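Local coordinates for protein 6-aminohexanoate-dimer hydrolase (Bacillus anthracis, PDB 4GB7) that probably hydrolyses the amide bond of 6-aminohexanoate dimers or related compounds, as a serine hydrolase of beta-lactamase-like fold, at residues A[288-293]-A[302-307]; A[65-70]-A[295-300]; A[116-121]-A[384-389]. All coordinates share one frame; numbering follows the deposited sequence. Where two conformers were deposited one is given.

Overall arrangement
Contacts 1 and 2 belong to one small antiparallel sheet, their centres about 5 Å apart. Strand 287-290 is common ground: contact 1 joins it to strand 303-305, while strand 66-69 of contact 2 lies along its other edge, with probable hydrogen bonds such as Thr-291 N to Leu-65 O (2.9 Å). The loop 295-300 also belongs to the connection between the two strands of contact 1. Its Ser-300 O accepts a bond from Lys-143 NZ, the lysine of a possible SxxK catalytic motif, as in serine beta-lactamases. Contact 3 lies in the separate five-stranded sheet, its centre about 26 Å from that of contact 1 and about 29 Å from that of contact 2.

Contact 1 of 3, residues A[288-293]-A[302-307]; sequences YYVTDE and GLNATA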
ATOM      1  N   TYR A 288      -2.965 -12.361  -1.980  1.00 16.41           N
ATOM      2  CA  TYR A 288      -1.834 -13.091  -1.417  1.00 17.29           C
ATOM      3  C   TYR A 288      -0.711 -12.150  -1.033  1.00 18.48           C
ATOM      4  O   TYR A 288      -0.575 -11.048  -1.619  1.00 17.76           O
ATOM      5  CB  TYR A 288      -1.335 -14.179  -2.360  1.00 17.85           C
ATOM      6  CG  TYR A 288      -0.785 -13.739  -3.695  1.00 15.32           C
ATOM      7  CD1 TYR A 288       0.540 -13.233  -3.836  1.00 15.05           C
ATOM      8  CD2 TYR A 288      -1.558 -13.891  -4.840  1.00 17.18           C
ATOM      9  CE1 TYR A 288       1.022 -12.882  -5.115  1.00 16.47           C
ATOM     10  CE2 TYR A 288      -1.070 -13.557  -6.084  1.00 18.79           C
ATOM     11  CZ  TYR A 288       0.236 -13.069  -6.209  1.00 16.15           C
ATOM     12  OH  TYR A 288       0.777 -12.743  -7.441  1.00 17.92           O
ATOM     13  N   TYR A 289       0.063 -12.560  -0.025  1.00 18.82           N
ATOM     14  CA  TYR A 289       1.278 -11.873   0.351  1.00 16.39           C
ATOM     15  C   TYR A 289       2.515 -12.620  -0.115  1.00 16.47           C
ATOM     16  O   TYR A 289       2.640 -13.827   0.117  1.00 18.03           O
ATOM     17  CB  TYR A 289       1.448 -11.803   1.871  1.00 18.37           C
ATOM     18  CG  TYR A 289       0.740 -10.680   2.573  1.00 15.12           C
ATOM     19  CD1 TYR A 289       1.301  -9.390   2.637  1.00 16.74           C
ATOM     20  CD2 TYR A 289      -0.488 -10.899   3.204  1.00 16.20           C
ATOM     21  CE1 TYR A 289       0.650  -8.358   3.298  1.00 17.76           C
ATOM     22  CE2 TYR A 289      -1.120  -9.869   3.874  1.00 17.30           C
ATOM     23  CZ  TYR A 289      -0.558  -8.622   3.948  1.00 19.42           C
ATOM     24  OH  TYR A 289      -1.281  -7.646   4.630  1.00 18.41           O
ATOM     25  N   VAL A 290       3.435 -11.884  -0.737  1.00 17.28           N
ATOM     26  CA  VAL A 290       4.794 -12.371  -0.902  1.00 17.42           C
ATOM     27  C   VAL A 290       5.397 -12.532   0.490  1.00 16.88           C
ATOM     28  O   VAL A 290       5.190 -11.696   1.376  1.00 19.53           O
ATOM     29  CB  VAL A 290       5.610 -11.431  -1.780  1.00 18.06           C
ATOM     30  CG1 VAL A 290       7.094 -11.748  -1.718  1.00 21.39           C
ATOM     31  CG2 VAL A 290       5.024 -11.466  -3.212  1.00 16.75           C
ATOM     32  N   THR A 291       6.189 -13.589   0.646  1.00 19.16           N
ATOM     33  CA  THR A 291       6.831 -13.861   1.945  1.00 18.49           C
ATOM     34  C   THR A 291       8.353 -14.015   1.830  1.00 19.14           C
ATOM     35  O   THR A 291       8.882 -14.219   0.758  1.00 20.80           O
ATOM     36  CB  THR A 291       6.265 -15.143   2.609  1.00 18.90           C
ATOM     37  OG1 THR A 291       6.788 -16.316   1.943  1.00 21.91           O
ATOM     38  CG2 THR A 291       4.716 -15.157   2.600  1.00 20.81           C
ATOM     39  N   ASP A 292       9.033 -14.012   2.974  1.00 19.58           N
ATOM     40  CA  ASP A 292      10.402 -14.501   3.067  1.00 19.68           C
ATOM     41  C   ASP A 292      10.419 -16.046   3.089  1.00 22.21           C
ATOM     42  O   ASP A 292       9.367 -16.704   3.013  1.00 20.46           O
ATOM     43  CB  ASP A 292      11.159 -13.807   4.250  1.00 18.73           C
ATOM     44  CG  ASP A 292      10.722 -14.249   5.606  1.00 18.38           C
ATOM     45  OD1 ASP A 292      10.115 -15.314   5.717  1.00 20.90           O
ATOM     46  OD2 ASP A 292      11.060 -13.507   6.591  1.00 19.49           O
ATOM     47  N   GLU A 293      11.618 -16.620   3.176  1.00 19.60           N
ATOM     48  CA  GLU A 293      11.775 -18.068   3.064  1.00 21.07           C
ATOM     49  C   GLU A 293      11.164 -18.780   4.265  1.00 22.68           C
ATOM     50  O   GLU A 293      10.920 -19.988   4.204  1.00 26.62           O
ATOM     51  CB  GLU A 293      13.229 -18.424   2.980  1.00 26.93           C
ATOM     52  CG  GLU A 293      13.930 -18.033   1.715  1.00 27.33           C
ATOM     53  CD  GLU A 293      15.439 -18.079   1.920  1.00 34.45           C
ATOM     54  OE1 GLU A 293      16.057 -17.097   2.459  1.00 32.63           O
ATOM     55  OE2 GLU A 293      15.999 -19.136   1.554  1.00 48.59           O
ATOM     56  N   GLY A 302       4.197  -6.489   0.243  1.00 19.19           N
ATOM     57  CA  GLY A 302       3.994  -7.761  -0.469  1.00 19.35           C
ATOM     58  C   GLY A 302       2.589  -8.238  -0.807  1.00 15.76           C
ATOM     59  O   GLY A 302       2.414  -9.365  -1.282  1.00 16.26           O
ATOM     60  N   LEU A 303       1.580  -7.411  -0.550  1.00 17.65           N
ATOM     61  CA  LEU A 303       0.183  -7.793  -0.819  1.00 16.35           C
ATOM     62  C   LEU A 303      -0.117  -7.587  -2.278  1.00 16.26           C
ATOM     63  O   LEU A 303       0.251  -6.566  -2.834  1.00 18.24           O
ATOM     64  CB  LEU A 303      -0.789  -7.008   0.055  1.00 18.02           C
ATOM     65  CG  LEU A 303      -2.255  -7.444   0.040  1.00 15.74           C
ATOM     66  CD1 LEU A 303      -2.469  -8.907   0.482  1.00 18.23           C
ATOM     67  CD2 LEU A 303      -3.054  -6.483   0.904  1.00 17.26           C
ATOM     68  N   ASN A 304      -0.739  -8.575  -2.874  1.00 14.43           N
ATOM     69  CA  ASN A 304      -1.149  -8.642  -4.286  1.00 14.92           C
ATOM     70  C   ASN A 304      -2.665  -8.869  -4.289  1.00 16.61           C
ATOM     71  O   ASN A 304      -3.169  -9.799  -3.624  1.00 16.73           O
ATOM     72  CB  ASN A 304      -0.484  -9.798  -4.994  1.00 17.21           C
ATOM     73  CG  ASN A 304       0.999  -9.565  -5.267  1.00 15.10           C
ATOM     74  OD1 ASN A 304       1.398  -9.359  -6.438  1.00 18.39           O
ATOM     75  ND2 ASN A 304       1.808  -9.519  -4.217  1.00 17.49           N
ATOM     76  N   ALA A 305      -3.401  -8.007  -4.998  1.00 15.74           N
ATOM     77  CA  ALA A 305      -4.873  -8.053  -4.993  1.00 15.23           C
ATOM     78  C   ALA A 305      -5.413  -7.574  -6.331  1.00 16.39           C
ATOM     79  O   ALA A 305      -4.675  -6.954  -7.117  1.00 15.76           O
ATOM     80  CB  ALA A 305      -5.448  -7.215  -3.865  1.00 18.64           C
ATOM     81  N   THR A 306      -6.677  -7.838  -6.600  1.00 16.74           N
ATOM     82  CA  THR A 306      -7.275  -7.271  -7.819  1.00 15.69           C
ATOM     83  C   THR A 306      -7.772  -5.828  -7.577  1.00 15.39           C
ATOM     84  O   THR A 306      -7.957  -5.376  -6.431  1.00 15.16           O
ATOM     85  CB  THR A 306      -8.462  -8.104  -8.354  1.00 15.42           C
ATOM     86  OG1 THR A 306      -9.590  -7.902  -7.501  1.00 16.42           O
ATOM     87  CG2 THR A 306      -8.111  -9.585  -8.536  1.00 16.63           C
ATOM     88  N   ALA A 307      -7.916  -5.075  -8.654  1.00 14.80           N
ATOM     89  CA  ALA A 307      -8.248  -3.659  -8.575  1.00 14.91           C
ATOM     90  C   ALA A 307      -9.645  -3.412  -8.005  1.00 14.41           C
ATOM     91  O   ALA A 307      -9.821  -2.506  -7.160  1.00 16.94           O
ATOM     92  CB  ALA A 307      -8.114  -2.964  -9.941  1.00 16.30           C
TER
HETATM   93  O   HOH W   1       1.249  -9.896  -9.062  1.00 19.53           O
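Tyr-288 with Asn-304 and Tyr-289 with Leu-303 form successive antiparallel pairs between the two inner strands of a small four-stranded sheet. Tyr-288 and Asn-304 are the hydrogen-bonded pair: Asn-304 N donates to Tyr-288 O at 2.8 Å, and Tyr-288 N returns a longer bond to Asn-304 O. The next pair, Tyr-289 with Leu-303, is non-hydrogen-bonded. Beyond it Val-290 N reaches Gly-302 O at 2.8 Å. Gly-302 suits this end of the pairing because the direction a side chain would take faces the backbone carbonyl of Val-290.

Each tyrosine offers one ring face to its partner, one pair on either side of the sheet. CG of Tyr-288 lies between its own N and carbonyl carbon (chi1 63°), and the ring is nearly parallel to the Asn-304 amide, the planes 12° apart. Asn-304 CB sits over the ring, displaced toward its rim, while CG approaches Tyr-288 CE1 to 3.3 Å. Asparagine thus combines a flat surface for the ring with polar ends: OD1 accepts a bond from a water at 2.7 Å, a water weakly bonded also to Tyr-288 OH, and ND2 makes a weak bond to Gly-302 O. The main partner of Tyr-288 OH is the backbone N of Lys-61. On the other face Leu-303 CD1 stands 3.7 Å above the plane of the Tyr-289 ring, over its centre, a CH-pi contact for which a branched aliphatic chain is well shaped.

Helix 269-278 and Phe-145 of helix 143-155 pack around Tyr-289, and Phe-145 touches Leu-303 too. Strand 66-69 flanks strand 287-290, where Ile-66 meets Tyr-288; on the far side Ala-305 bonds through its backbone to His-136, and Thr-306 caps helix 307-318.

Contact 2 of 3, residues A[65-70]-A[295-300]; sequences LINDVK and KIEQAS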
ATOM      1  N   LEU A  65       7.612 -16.984  -3.115  1.00 20.44           N
ATOM      2  CA  LEU A  65       6.811 -17.673  -2.132  1.00 22.01           C
ATOM      3  C   LEU A  65       5.679 -16.769  -1.641  1.00 18.95           C
ATOM      4  O   LEU A  65       5.887 -15.566  -1.437  1.00 19.62           O
ATOM      5  CB  LEU A  65       7.686 -18.034  -0.941  1.00 21.58           C
ATOM      6  CG  LEU A  65       8.918 -18.941  -1.202  1.00 23.94           C
ATOM      7  CD1 LEU A  65       9.611 -19.161   0.147  1.00 27.02           C
ATOM      8  CD2 LEU A  65       8.509 -20.233  -1.916  1.00 30.46           C
ATOM      9  N   ILE A  66       4.502 -17.368  -1.418  1.00 18.64           N
ATOM     10  CA  ILE A  66       3.293 -16.609  -1.045  1.00 19.64           C
ATOM     11  C   ILE A  66       2.486 -17.312   0.039  1.00 21.26           C
ATOM     12  O   ILE A  66       2.552 -18.536   0.202  1.00 21.72           O
ATOM     13  CB  ILE A  66       2.380 -16.324  -2.232  1.00 19.87           C
ATOM     14  CG1 ILE A  66       1.732 -17.595  -2.798  1.00 22.83           C
ATOM     15  CG2 ILE A  66       3.139 -15.574  -3.314  1.00 17.56           C
ATOM     16  CD1 ILE A  66       0.491 -17.347  -3.647  1.00 24.29           C
ATOM     17  N   ASN A  67       1.730 -16.507   0.783  1.00 21.61           N
ATOM     18  CA  ASN A  67       0.675 -16.967   1.645  1.00 20.49           C
ATOM     19  C   ASN A  67      -0.623 -16.403   1.130  1.00 17.64           C
ATOM     20  O   ASN A  67      -0.760 -15.176   0.963  1.00 16.80           O
ATOM     21  CB  ASN A  67       0.829 -16.431   3.062  1.00 20.62           C
ATOM     22  CG  ASN A  67       1.985 -17.012   3.788  1.00 20.10           C
ATOM     23  OD1 ASN A  67       2.596 -17.979   3.350  1.00 20.03           O
ATOM     24  ND2 ASN A  67       2.270 -16.449   4.973  1.00 19.63           N
ATOM     25  N   ASP A  68      -1.570 -17.286   0.878  1.00 21.25           N
ATOM     26  CA  ASP A  68      -2.869 -16.859   0.370  1.00 20.57           C
ATOM     27  C   ASP A  68      -3.671 -16.063   1.396  1.00 18.98           C
ATOM     28  O   ASP A  68      -3.681 -16.403   2.609  1.00 18.92           O
ATOM     29  CB  ASP A  68      -3.696 -18.058  -0.070  1.00 23.41           C
ATOM     30  CG  ASP A  68      -3.232 -18.681  -1.348  1.00 30.63           C
ATOM     31  OD1 ASP A  68      -2.594 -18.047  -2.205  1.00 31.01           O
ATOM     32  OD2 ASP A  68      -3.589 -19.866  -1.498  1.00 38.38           O
ATOM     33  N   VAL A  69      -4.395 -15.057   0.902  1.00 21.10           N
ATOM     34  CA  VAL A  69      -5.378 -14.285   1.676  1.00 19.03           C
ATOM     35  C   VAL A  69      -6.747 -14.572   1.069  1.00 18.58           C
ATOM     36  O   VAL A  69      -7.107 -14.049   0.036  1.00 20.21           O
ATOM     37  CB  VAL A  69      -5.050 -12.793   1.607  1.00 17.72           C
ATOM     38  CG1 VAL A  69      -6.119 -11.940   2.295  1.00 18.59           C
ATOM     39  CG2 VAL A  69      -3.634 -12.562   2.117  1.00 19.33           C
ATOM     40  N   LYS A  70      -7.494 -15.452   1.712  1.00 19.94           N
ATOM     41  CA  LYS A  70      -8.725 -15.983   1.129  1.00 19.98           C
ATOM     42  C   LYS A  70      -9.901 -15.023   1.197  1.00 17.58           C
ATOM     43  O   LYS A  70     -10.142 -14.365   2.231  1.00 19.33           O
ATOM     44  CB  LYS A  70      -9.124 -17.284   1.823  1.00 19.84           C
ATOM     45  CG  LYS A  70      -8.206 -18.452   1.522  1.00 26.80           C
ATOM     46  CD  LYS A  70      -8.695 -19.748   2.136  1.00 30.60           C
ATOM     47  CE  LYS A  70      -8.555 -19.816   3.659  1.00 46.35           C
ATOM     48  NZ  LYS A  70      -9.261 -20.989   4.299  1.00 49.73           N
ATOM     49  N   LYS A 295       8.186 -18.000   5.372  1.00 20.27           N
ATOM     50  CA  LYS A 295       6.744 -17.779   5.190  1.00 22.65           C
ATOM     51  C   LYS A 295       6.183 -16.630   6.044  1.00 21.67           C
ATOM     52  O   LYS A 295       4.954 -16.525   6.290  1.00 21.84           O
ATOM     53  CB  LYS A 295       5.938 -19.076   5.356  1.00 24.79           C
ATOM     54  CG  LYS A 295       6.383 -20.230   4.468  1.00 24.01           C
ATOM     55  CD  LYS A 295       6.463 -19.867   2.964  1.00 28.13           C
ATOM     56  CE  LYS A 295       5.256 -19.104   2.328  1.00 23.83           C
ATOM     57  NZ  LYS A 295       4.037 -19.986   2.178  1.00 26.86           N
ATOM     58  N   ILE A 296       7.082 -15.725   6.435  1.00 18.90           N
ATOM     59  CA  ILE A 296       6.670 -14.453   7.031  1.00 18.16           C
ATOM     60  C   ILE A 296       6.396 -13.463   5.919  1.00 19.75           C
ATOM     61  O   ILE A 296       7.258 -13.200   5.064  1.00 21.38           O
ATOM     62  CB  ILE A 296       7.736 -13.899   8.002  1.00 21.08           C
ATOM     63  CG1 ILE A 296       7.899 -14.809   9.224  1.00 24.60           C
ATOM     64  CG2 ILE A 296       7.406 -12.485   8.439  1.00 19.22           C
ATOM     65  CD1 ILE A 296       6.661 -15.048  10.045  1.00 25.45           C
ATOM     66  N   GLU A 297       5.209 -12.849   5.968  1.00 18.38           N
ATOM     67  CA  GLU A 297       4.783 -11.961   4.905  1.00 16.55           C
ATOM     68  C   GLU A 297       5.563 -10.630   4.934  1.00 16.28           C
ATOM     69  O   GLU A 297       5.912 -10.142   5.992  1.00 18.37           O
ATOM     70  CB  GLU A 297       3.293 -11.605   5.019  1.00 18.93           C
ATOM     71  CG  GLU A 297       2.335 -12.792   5.042  1.00 18.83           C
ATOM     72  CD  GLU A 297       2.056 -13.381   6.392  1.00 17.94           C
ATOM     73  OE1 GLU A 297       2.762 -13.045   7.378  1.00 21.15           O
ATOM     74  OE2 GLU A 297       1.159 -14.278   6.419  1.00 20.79           O
ATOM     75  N   GLN A 298       5.840 -10.071   3.748  1.00 16.28           N
ATOM     76  CA  GLN A 298       6.228  -8.666   3.621  1.00 16.23           C
ATOM     77  C   GLN A 298       4.998  -7.821   3.893  1.00 18.57           C
ATOM     78  O   GLN A 298       4.290  -7.472   2.954  1.00 18.97           O
ATOM     79  CB  GLN A 298       6.671  -8.333   2.185  1.00 18.50           C
ATOM     80  CG  GLN A 298       7.923  -9.018   1.754  1.00 19.52           C
ATOM     81  CD  GLN A 298       8.239  -8.728   0.314  1.00 21.38           C
ATOM     82  OE1 GLN A 298       7.429  -8.132  -0.404  1.00 27.01           O
ATOM     83  NE2 GLN A 298       9.388  -9.179  -0.124  1.00 25.25           N
ATOM     84  N   ALA A 299       4.769  -7.479   5.154  1.00 17.21           N
ATOM     85  CA  ALA A 299       3.649  -6.656   5.525  1.00 17.30           C
ATOM     86  C   ALA A 299       3.678  -5.263   4.884  1.00 16.08           C
ATOM     87  O   ALA A 299       2.636  -4.622   4.710  1.00 18.82           O
ATOM     88  CB  ALA A 299       3.601  -6.511   7.063  1.00 19.37           C
ATOM     89  N   SER A 300       4.887  -4.800   4.560  1.00 17.94           N
ATOM     90  CA  SER A 300       5.111  -3.421   4.142  1.00 15.84           C
ATOM     91  C   SER A 300       4.970  -3.285   2.660  1.00 17.81           C
ATOM     92  O   SER A 300       4.792  -2.184   2.186  1.00 19.33           O
ATOM     93  CB  SER A 300       6.507  -2.929   4.571  1.00 18.63           C
ATOM     94  OG  SER A 300       7.520  -3.711   3.970  1.00 20.10           O
TER
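Three successive bends in the Lys-295 side chain (chi2 -53°, chi3 -47°, chi4 -71°) curl it round so that NZ arrives at Asn-67, whose CG lies anti to its own carbonyl carbon. NZ donates to two oxygens there, Asn-67 OD1 at 2.7 Å and Ile-66 O at 2.9 Å. It meets OD1 nearly along the C=O axis but approaches the Ile-66 carbonyl from above its plane. These two acceptors are only 3.2 Å apart, Ile-66 O to Asn-67 OD1, and the positive ammonium should ease their mutual repulsion.

The other end of the amide is a donor: Asn-67 ND2 bonds to Lys-295 O at 3.0 Å and to Glu-297 OE2 at 2.8 Å. OE2 lies in the amide plane yet is itself met from above the carboxylate, the two flat groups standing almost perpendicular. Asparagine suits the position because it can accept from the lysine and donate to the loop at once, and these bonds fix its flip.

Glu-297 is held in turn by a salt bridge from OE1 to Arg-262 of helix 251-265 and by Ala-270 N of helix 269-278, which bonds OE2. Loop 295-300 thereby ties edge strand 66-69 to both helices, beside strand 287-290.

Contact 3 of 3, residues A[116-121]-A[384-389]; sequences VHNGQL and KAKMVI
Val-116 and Val-388 make a hydrogen-bonded antiparallel pair, with Val-116 N to Val-388 O and Val-388 N to Val-116 O both 2.9 Å. Their beta-branched side chains, well suited to extended strands, meet on one face of the sheet, CB to CB at 4.1 Å. One pair further on, His-117 and Met-387, the latter present as selenomethionine, lie on the opposite face. CG of His-117 is anti to its backbone N (chi1 -176°), and the imidazole turns its edge to Ala-385, with CD2 3.0 Å from Ala-385 O and the oxygen in the ring plane. Asn-118 N then bonds to Lys-386 O at 2.9 Å. In one of two lysine conformers Lys-386 NZ donates to a lone pair of Asn-118 OD1.

The pairing runs down to a type I' turn from His-117 to Gln-120, which joins strands 110-117 and 120-126. Asn-118 and Gly-119 take its two positive-phi positions, a backbone shape that asparagine and glycine tolerate readily. A water bridges Gly-119 N and Lys-386 O. Where strand 387-393 begins, Lys-386 and Met-387 both face Asp-382 of the neighbouring strand 377-382, a G1 beta bulge.

Further out, Glu-418 OE2 is hydrogen-bonded to His-117 NE2, the ring atom next to CD2, and so helps to fix the turn of the imidazole. Helix 402-417 packs on the His-117 and Met-387 face of the five-stranded sheet, Ala-414 against Met-387 and Leu-417 against His-117; on the valine face Phe-79 touches Val-116.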
ATOM      1  N   VAL A 116     -14.762   4.516  -8.562  1.00 16.61           N
ATOM      2  CA  VAL A 116     -16.016   4.237  -7.878  1.00 15.92           C
ATOM      3  C   VAL A 116     -16.540   5.585  -7.346  1.00 16.11           C
ATOM      4  O   VAL A 116     -15.754   6.411  -6.840  1.00 17.28           O
ATOM      5  CB  VAL A 116     -15.830   3.274  -6.726  1.00 15.25           C
ATOM      6  CG1 VAL A 116     -17.178   2.944  -6.047  1.00 19.23           C
ATOM      7  CG2 VAL A 116     -15.216   1.973  -7.215  1.00 21.26           C
ATOM      8  N   HIS A 117     -17.837   5.819  -7.487  1.00 13.89           N
ATOM      9  CA  HIS A 117     -18.476   7.109  -7.133  1.00 15.64           C
ATOM     10  C   HIS A 117     -19.828   6.825  -6.532  1.00 16.62           C
ATOM     11  O   HIS A 117     -20.650   6.110  -7.112  1.00 17.34           O
ATOM     12  CB  HIS A 117     -18.646   7.981  -8.352  1.00 15.18           C
ATOM     13  CG  HIS A 117     -19.187   9.339  -8.053  1.00 17.46           C
ATOM     14  ND1 HIS A 117     -20.181   9.901  -8.780  1.00 19.57           N
ATOM     15  CD2 HIS A 117     -18.851  10.261  -7.046  1.00 19.58           C
ATOM     16  CE1 HIS A 117     -20.463  11.138  -8.269  1.00 21.39           C
ATOM     17  NE2 HIS A 117     -19.661  11.355  -7.204  1.00 19.45           N
ATOM     18  N   ASN A 118     -20.029   7.292  -5.306  1.00 17.69           N
ATOM     19  CA  ASN A 118     -21.235   6.988  -4.549  1.00 19.64           C
ATOM     20  C   ASN A 118     -21.517   5.481  -4.503  1.00 16.39           C
ATOM     21  O   ASN A 118     -22.679   5.023  -4.545  1.00 18.60           O
ATOM     22  CB  ASN A 118     -22.480   7.757  -5.080  1.00 17.90           C
ATOM     23  CG  ASN A 118     -22.343   9.267  -4.967  1.00 20.78           C
ATOM     24  OD1 ASN A 118     -21.986   9.775  -3.909  1.00 24.20           O
ATOM     25  ND2 ASN A 118     -22.638   9.982  -6.047  1.00 23.02           N
ATOM     26  N   GLY A 119     -20.465   4.714  -4.329  1.00 17.84           N
ATOM     27  CA  GLY A 119     -20.581   3.286  -4.150  1.00 18.19           C
ATOM     28  C   GLY A 119     -20.976   2.522  -5.389  1.00 17.10           C
ATOM     29  O   GLY A 119     -21.376   1.372  -5.298  1.00 18.23           O
ATOM     30  N   GLN A 120     -20.792   3.134  -6.546  1.00 17.79           N
ATOM     31  CA  GLN A 120     -21.048   2.428  -7.806  1.00 17.27           C
ATOM     32  C   GLN A 120     -19.828   2.577  -8.711  1.00 17.11           C
ATOM     33  O   GLN A 120     -19.199   3.649  -8.743  1.00 16.49           O
ATOM     34  CB  GLN A 120     -22.245   2.998  -8.524  1.00 18.50           C
ATOM     35  CG  GLN A 120     -23.529   2.951  -7.708  1.00 18.71           C
ATOM     36  CD  GLN A 120     -24.703   3.559  -8.453  1.00 22.16           C
ATOM     37  OE1 GLN A 120     -24.615   4.666  -9.005  1.00 18.23           O
ATOM     38  NE2 GLN A 120     -25.797   2.813  -8.514  1.00 20.19           N
ATOM     39  N   LEU A 121     -19.476   1.487  -9.401  1.00 18.57           N
ATOM     40  CA  LEU A 121     -18.398   1.524 -10.372  1.00 17.05           C
ATOM     41  C   LEU A 121     -18.751   2.421 -11.563  1.00 18.47           C
ATOM     42  O   LEU A 121     -19.814   2.274 -12.184  1.00 18.08           O
ATOM     43  CB  LEU A 121     -18.108   0.107 -10.856  1.00 19.22           C
ATOM     44  CG  LEU A 121     -17.054  -0.120 -11.916  1.00 19.43           C
ATOM     45  CD1 LEU A 121     -15.691   0.212 -11.380  1.00 22.39           C
ATOM     46  CD2 LEU A 121     -17.161  -1.571 -12.454  1.00 25.37           C
ATOM     47  N   LYS A 384     -15.188  13.973   0.102  1.00 17.29           N
ATOM     48  CA  LYS A 384     -16.050  15.086  -0.279  1.00 19.34           C
ATOM     49  C   LYS A 384     -16.936  14.648  -1.466  1.00 19.42           C
ATOM     50  O   LYS A 384     -18.149  14.909  -1.464  1.00 21.10           O
ATOM     51  CB  LYS A 384     -15.246  16.334  -0.659  1.00 19.94           C
ATOM     52  CG  LYS A 384     -16.089  17.574  -0.914  1.00 21.38           C
ATOM     53  CD  LYS A 384     -15.245  18.813  -1.141  1.00 24.06           C
ATOM     54  CE  LYS A 384     -16.078  20.077  -1.170  1.00 36.91           C
ATOM     55  NZ  LYS A 384     -16.445  20.343  -2.581  1.00 48.10           N
ATOM     56  N   ALA A 385     -16.301  14.056  -2.478  1.00 18.72           N
ATOM     57  CA  ALA A 385     -16.996  13.571  -3.666  1.00 15.29           C
ATOM     58  C   ALA A 385     -17.469  12.139  -3.570  1.00 17.74           C
ATOM     59  O   ALA A 385     -18.081  11.617  -4.518  1.00 20.23           O
ATOM     60  CB  ALA A 385     -16.169  13.777  -4.917  1.00 17.25           C
ATOM     61  N   LYS A 386     -17.203  11.495  -2.439  1.00 18.62           N
ATOM     62  CA  LYS A 386     -17.583  10.110  -2.234  0.60 19.49           C
ATOM     63  C   LYS A 386     -17.020   9.228  -3.366  1.00 18.52           C
ATOM     64  O   LYS A 386     -17.756   8.507  -4.016  1.00 17.60           O
ATOM     65  CB  LYS A 386     -19.118  10.036  -2.099  0.60 20.93           C
ATOM     66  CG  LYS A 386     -19.637  10.798  -0.879  0.60 22.88           C
ATOM     67  CD  LYS A 386     -20.959  11.521  -1.141  0.60 31.83           C
ATOM     68  CE  LYS A 386     -20.829  12.752  -2.055  0.60 36.10           C
ATOM     69  NZ  LYS A 386     -21.654  12.648  -3.308  0.60 32.83           N
HETATM   70  N   MSE A 387     -15.713   9.347  -3.620  1.00 16.33           N
HETATM   71  CA  MSE A 387     -15.050   8.676  -4.717  1.00 16.99           C
HETATM   72  C   MSE A 387     -13.863   7.879  -4.225  1.00 16.49           C
HETATM   73  O   MSE A 387     -13.151   8.285  -3.290  1.00 18.21           O
HETATM   74  CB  MSE A 387     -14.608   9.698  -5.767  1.00 18.01           C
HETATM   75  CG  MSE A 387     -14.020   9.093  -6.965  1.00 18.41           C
HETATM   76 SE   MSE A 387     -13.254  10.404  -8.206  0.70 19.06          SE
HETATM   77  CE  MSE A 387     -11.836  10.881  -6.914  1.00 21.24           C
ATOM     78  N   VAL A 388     -13.724   6.687  -4.782  1.00 14.74           N
ATOM     79  CA  VAL A 388     -12.545   5.831  -4.585  1.00 14.23           C
ATOM     80  C   VAL A 388     -11.859   5.656  -5.943  1.00 15.45           C
ATOM     81  O   VAL A 388     -12.520   5.327  -6.942  1.00 16.49           O
ATOM     82  CB  VAL A 388     -12.940   4.462  -4.041  1.00 15.45           C
ATOM     83  CG1 VAL A 388     -11.735   3.504  -3.929  1.00 15.99           C
ATOM     84  CG2 VAL A 388     -13.660   4.609  -2.713  1.00 17.01           C
ATOM     85  N   ILE A 389     -10.530   5.798  -5.961  1.00 14.78           N
ATOM     86  CA  ILE A 389      -9.736   5.447  -7.130  1.00 15.60           C
ATOM     87  C   ILE A 389      -8.683   4.424  -6.726  1.00 15.59           C
ATOM     88  O   ILE A 389      -7.990   4.587  -5.718  1.00 16.47           O
ATOM     89  CB  ILE A 389      -9.116   6.659  -7.798  1.00 14.57           C
ATOM     90  CG1 ILE A 389     -10.238   7.578  -8.375  1.00 19.62           C
ATOM     91  CG2 ILE A 389      -8.059   6.295  -8.833  1.00 17.01           C
ATOM     92  CD1 ILE A 389      -9.706   8.783  -9.118  1.00 19.62           C
TER
HETATM   93  O   HOH W   2     -17.743   5.532  -3.924  1.00 16.47           O